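Ent-copalyl diphosphate synthase (Streptomyces platensis, PDB 5BP8) belongs to the terpene cyclases, as a mostly helical protein related to the squalene-hopene cyclases. Local coordinates at residues Q264-L268 with L284-L288; L292-I297 with D309-L314. The contacts are given in a common frame with arbitrary orientation. Numbering follows the deposited sequence.

Interaction 1. Residues Q264-L268 with L284-L288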
loop_
_atom_site.group_PDB
_atom_site.type_symbol
_atom_site.label_atom_id
_atom_site.label_comp_id
_atom_site.label_asym_id
_atom_site.label_seq_id
_atom_site.Cartn_x
_atom_site.Cartn_y
_atom_site.Cartn_z
ATOM N N GLN A 264 -12.921 -3.400 1.802
ATOM C CA GLN A 264 -14.377 -3.556 1.580
ATOM C C GLN A 264 -14.813 -2.795 0.324
ATOM O O GLN A 264 -15.498 -3.365 -0.531
ATOM C CB GLN A 264 -15.178 -3.103 2.784
ATOM C CG GLN A 264 -15.049 -4.055 3.950
ATOM C CD GLN A 264 -15.751 -3.607 5.223
ATOM O OE1 GLN A 264 -15.994 -2.419 5.464
ATOM N NE2 GLN A 264 -16.010 -4.571 6.093
ATOM N N ALA A 265 -14.384 -1.538 0.200
ATOM C CA ALA A 265 -14.779 -0.714 -0.955
ATOM C C ALA A 265 -14.201 -1.228 -2.268
ATOM O O ALA A 265 -14.889 -1.286 -3.294
ATOM C CB ALA A 265 -14.351 0.716 -0.736
ATOM N N TRP A 266 -12.920 -1.587 -2.245
ATOM C CA TRP A 266 -12.269 -2.057 -3.464
ATOM C C TRP A 266 -12.859 -3.403 -3.926
ATOM O O TRP A 266 -13.118 -3.594 -5.117
ATOM C CB TRP A 266 -10.735 -2.116 -3.312
ATOM C CG TRP A 266 -9.965 -0.824 -3.791
ATOM C CD1 TRP A 266 -9.147 -0.729 -4.887
ATOM C CD2 TRP A 266 -9.974 0.508 -3.190
ATOM N NE1 TRP A 266 -8.629 0.542 -4.995
ATOM C CE2 TRP A 266 -9.112 1.327 -3.978
ATOM C CE3 TRP A 266 -10.639 1.085 -2.092
ATOM C CZ2 TRP A 266 -8.863 2.699 -3.676
ATOM C CZ3 TRP A 266 -10.352 2.462 -1.759
ATOM C CH2 TRP A 266 -9.491 3.242 -2.560
ATOM N N VAL A 267 -13.119 -4.307 -2.989
ATOM C CA VAL A 267 -13.761 -5.566 -3.309
ATOM C C VAL A 267 -15.148 -5.321 -3.905
ATOM O O VAL A 267 -15.483 -5.872 -4.970
ATOM C CB VAL A 267 -13.872 -6.501 -2.091
ATOM C CG1 VAL A 267 -14.764 -7.686 -2.423
ATOM C CG2 VAL A 267 -12.489 -6.998 -1.664
ATOM N N LEU A 268 -15.955 -4.497 -3.234
ATOM C CA LEU A 268 -17.282 -4.190 -3.759
ATOM C C LEU A 268 -17.247 -3.514 -5.133
ATOM O O LEU A 268 -18.040 -3.865 -6.024
ATOM C CB LEU A 268 -18.051 -3.331 -2.762
ATOM C CG LEU A 268 -18.524 -4.059 -1.514
ATOM C CD1 LEU A 268 -18.997 -3.053 -0.490
ATOM C CD2 LEU A 268 -19.630 -5.044 -1.900
ATOM N N LEU A 284 -21.074 -5.824 5.005
ATOM C CA LEU A 284 -20.044 -4.981 4.379
ATOM C C LEU A 284 -20.555 -3.564 4.256
ATOM O O LEU A 284 -19.836 -2.616 4.557
ATOM C CB LEU A 284 -19.622 -5.479 2.996
ATOM C CG LEU A 284 -18.916 -6.833 2.962
ATOM C CD1 LEU A 284 -18.428 -7.109 1.556
ATOM C CD2 LEU A 284 -17.780 -6.906 3.972
ATOM N N LEU A 285 -21.808 -3.422 3.819
ATOM C CA LEU A 285 -22.359 -2.108 3.565
ATOM C C LEU A 285 -22.569 -1.400 4.892
ATOM O O LEU A 285 -22.320 -0.193 4.995
ATOM C CB LEU A 285 -23.668 -2.192 2.765
ATOM C CG LEU A 285 -23.652 -3.000 1.465
ATOM C CD1 LEU A 285 -25.024 -3.053 0.805
ATOM C CD2 LEU A 285 -22.641 -2.437 0.493
ATOM N N ASP A 286 -22.993 -2.140 5.919
ATOM C CA ASP A 286 -23.114 -1.558 7.268
ATOM C C ASP A 286 -21.798 -1.043 7.843
ATOM O O ASP A 286 -21.786 0.028 8.466
ATOM C CB ASP A 286 -23.703 -2.556 8.265
ATOM C CG ASP A 286 -25.150 -2.917 7.968
ATOM O OD1 ASP A 286 -25.854 -2.186 7.246
ATOM O OD2 ASP A 286 -25.565 -3.962 8.493
ATOM N N SER A 287 -20.720 -1.819 7.676
ATOM C CA SER A 287 -19.354 -1.413 8.117
ATOM C C SER A 287 -18.972 -0.095 7.465
ATOM O O SER A 287 -18.539 0.837 8.124
ATOM C CB SER A 287 -18.317 -2.481 7.726
ATOM O OG SER A 287 -16.985 -2.018 7.900
ATOM N N LEU A 288 -19.142 -0.020 6.156
ATOM C CA LEU A 288 -18.781 1.194 5.436
ATOM C C LEU A 288 -19.626 2.388 5.853
ATOM O O LEU A 288 -19.094 3.463 6.084
ATOM C CB LEU A 288 -18.879 0.980 3.935
ATOM C CG LEU A 288 -17.837 0.048 3.304
ATOM C CD1 LEU A 288 -18.020 0.087 1.802
ATOM C CD2 LEU A 288 -16.406 0.447 3.678
#
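Two helical segments, 264-268 and 284-288, cross at 136° between their N-to-C directions, more antiparallel than parallel, with their axes 10.7 Å apart at closest approach. Gln264 and Leu284 bring the backbones nearest, CA to CA 6.5 Å. That spacing suits long side chains. Leu268 sends CD1 to Leu285 CD2 at 3.8 Å and to Leu288 CD1 at 4.0 Å, while its CD2 lies 4.2 Å from Leu284 CD1; branched, flexible leucines fill such a gap well. Leu16 of helix 7-20 covers Leu268 and Leu284. Beside them, Gln264 reaches across with an extended chi2, long enough for Ser287 OG to donate a hydrogen bond to Gln264 OE1 at 2.7 Å; the short serine lets the amide come close. Leu288 CD2 packs 3.4 Å from the same Gln264 OE1. The helix pair is probably part of the alpha-helical barrel of helical hairpins known from squalene-hopene cyclases. Leucines supply its apolar contact, and the buried Gln264 carbonyl finds a hydroxyl donor in an otherwise largely apolar interface.

Interaction 2. Residues L292-I297 with D309-L314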
loop_
_atom_site.group_PDB
_atom_site.type_symbol
_atom_site.label_atom_id
_atom_site.label_comp_id
_atom_site.label_asym_id
_atom_site.label_seq_id
_atom_site.Cartn_x
_atom_site.Cartn_y
_atom_site.Cartn_z
ATOM N N LEU A 292 -18.263 5.977 7.618
ATOM C CA LEU A 292 -18.353 7.219 6.877
ATOM C C LEU A 292 -18.876 8.367 7.739
ATOM O O LEU A 292 -19.858 8.203 8.443
ATOM C CB LEU A 292 -19.260 6.982 5.679
ATOM C CG LEU A 292 -19.383 8.067 4.628
ATOM C CD1 LEU A 292 -18.022 8.451 4.047
ATOM C CD2 LEU A 292 -20.314 7.534 3.560
ATOM N N THR A 293 -18.194 9.508 7.712
ATOM C CA THR A 293 -18.621 10.691 8.443
ATOM C C THR A 293 -18.675 11.877 7.497
ATOM O O THR A 293 -18.386 11.749 6.306
ATOM C CB THR A 293 -17.667 11.045 9.597
ATOM O OG1 THR A 293 -16.453 11.607 9.067
ATOM C CG2 THR A 293 -17.353 9.824 10.442
ATOM N N ASP A 294 -19.026 13.042 8.050
ATOM C CA ASP A 294 -19.041 14.308 7.300
ATOM C C ASP A 294 -17.658 14.688 6.804
ATOM O O ASP A 294 -17.523 15.475 5.894
ATOM C CB ASP A 294 -19.549 15.453 8.191
ATOM C CG ASP A 294 -21.053 15.429 8.383
ATOM O OD1 ASP A 294 -21.768 14.954 7.462
ATOM O OD2 ASP A 294 -21.519 15.917 9.445
ATOM N N GLU A 295 -16.627 14.141 7.429
ATOM C CA GLU A 295 -15.255 14.416 7.027
ATOM C C GLU A 295 -14.702 13.341 6.073
ATOM O O GLU A 295 -13.561 13.458 5.613
ATOM C CB GLU A 295 -14.391 14.548 8.274
ATOM C CG GLU A 295 -14.867 15.646 9.222
ATOM C CD GLU A 295 -14.210 16.988 8.935
ATOM O OE1 GLU A 295 -14.440 17.565 7.844
ATOM O OE2 GLU A 295 -13.453 17.462 9.807
ATOM N N GLY A 296 -15.530 12.340 5.756
ATOM C CA GLY A 296 -15.143 11.207 4.911
ATOM C C GLY A 296 -14.785 9.987 5.743
ATOM O O GLY A 296 -15.372 9.729 6.806
ATOM N N ILE A 297 -13.825 9.210 5.241
ATOM C CA ILE A 297 -13.458 7.934 5.858
ATOM C C ILE A 297 -11.985 7.674 5.476
ATOM O O ILE A 297 -11.495 8.247 4.509
ATOM C CB ILE A 297 -14.368 6.788 5.361
ATOM C CG1 ILE A 297 -14.273 5.552 6.251
ATOM C CG2 ILE A 297 -14.064 6.402 3.911
ATOM C CD1 ILE A 297 -15.335 4.516 5.928
ATOM N N ASP A 309 -10.086 6.958 -0.378
ATOM C CA ASP A 309 -10.905 6.027 0.326
ATOM C C ASP A 309 -12.354 6.514 0.437
ATOM O O ASP A 309 -13.287 5.714 0.282
ATOM C CB ASP A 309 -10.337 5.750 1.719
ATOM C CG ASP A 309 -9.087 4.909 1.661
ATOM O OD1 ASP A 309 -9.179 3.795 1.127
ATOM O OD2 ASP A 309 -8.014 5.387 2.105
ATOM N N THR A 310 -12.526 7.811 0.671
ATOM C CA THR A 310 -13.877 8.378 0.813
ATOM C C THR A 310 -14.652 8.183 -0.499
ATOM O O THR A 310 -15.790 7.704 -0.480
ATOM C CB THR A 310 -13.822 9.870 1.211
ATOM O OG1 THR A 310 -13.224 9.993 2.507
ATOM C CG2 THR A 310 -15.233 10.477 1.298
ATOM N N ALA A 311 -14.024 8.530 -1.623
ATOM C CA ALA A 311 -14.656 8.409 -2.948
ATOM C C ALA A 311 -14.966 6.948 -3.265
ATOM O O ALA A 311 -16.062 6.623 -3.692
ATOM C CB ALA A 311 -13.781 9.018 -4.020
ATOM N N ALA A 312 -14.017 6.042 -3.000
ATOM C CA ALA A 312 -14.247 4.626 -3.263
ATOM C C ALA A 312 -15.410 4.082 -2.437
ATOM O O ALA A 312 -16.178 3.245 -2.905
ATOM C CB ALA A 312 -13.001 3.801 -2.963
ATOM N N VAL A 313 -15.483 4.501 -1.183
ATOM C CA VAL A 313 -16.497 4.030 -0.276
ATOM C C VAL A 313 -17.878 4.567 -0.678
ATOM O O VAL A 313 -18.844 3.803 -0.699
ATOM C CB VAL A 313 -16.144 4.356 1.186
ATOM C CG1 VAL A 313 -17.360 4.213 2.089
ATOM C CG2 VAL A 313 -15.042 3.442 1.667
ATOM N N LEU A 314 -17.951 5.844 -1.038
ATOM C CA LEU A 314 -19.209 6.439 -1.518
ATOM C C LEU A 314 -19.700 5.736 -2.776
ATOM O O LEU A 314 -20.877 5.410 -2.883
ATOM C CB LEU A 314 -19.040 7.922 -1.788
ATOM C CG LEU A 314 -18.950 8.813 -0.547
ATOM C CD1 LEU A 314 -18.350 10.170 -0.876
ATOM C CD2 LEU A 314 -20.351 8.969 0.059
#
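A threonine side chain lies directly against a glycine: Thr310 OG1 sits 3.3 Å from Gly296 CA, where a CB would clash with that oxygen. Gly296 closes a type I beta turn from Thr293, in the loop leading to helix 307-319, and its phi of 99° and psi of -146° would also jam a CB against the preceding carbonyl, so glycine fits on both counts. The turn is braced from within: Thr293 OG1 accepts from Glu295 N at 3.0 Å, an ST turn, and donates to Gly296 O at 3.1 Å. On the helix side, apolar pairs flank Thr310. Leu292, the first residue to leave helical angles after helix 282-291, places CD2 3.8 Å from Leu314 CD2, and beta-branched Ile297 sets CG2 3.8 Å from Val313 CG2. The Thr310 hydroxyl also hydrogen-bonds to Asp306 O, four residues back. Across the contact, Thr310 OG1 accepts a hydrogen bond from Ile297 N at 2.9 Å, with an N-H...O angle of 154°.

Interactions 1 and 2 come in series along the chain, their centres about 11 Å apart and on the same side of the molecule's centre. Helix 282-291 connects them: it packs on helix 260-274 in interaction 1, then runs out into the loop that interaction 2 fastens to helix 307-319. Helices 260-274 and 307-319 also meet directly, with Trp266 CZ3 3.2 Å from Ala312 CB and Ala265 CB 3.7 Å from Val313 CG2; Ala312 offers a small surface to the Trp266 ring, and Ala265 one to Val313. Three consecutive helices thus pack on one another through largely buried contact residues within the alpha-helical architecture of the cyclase.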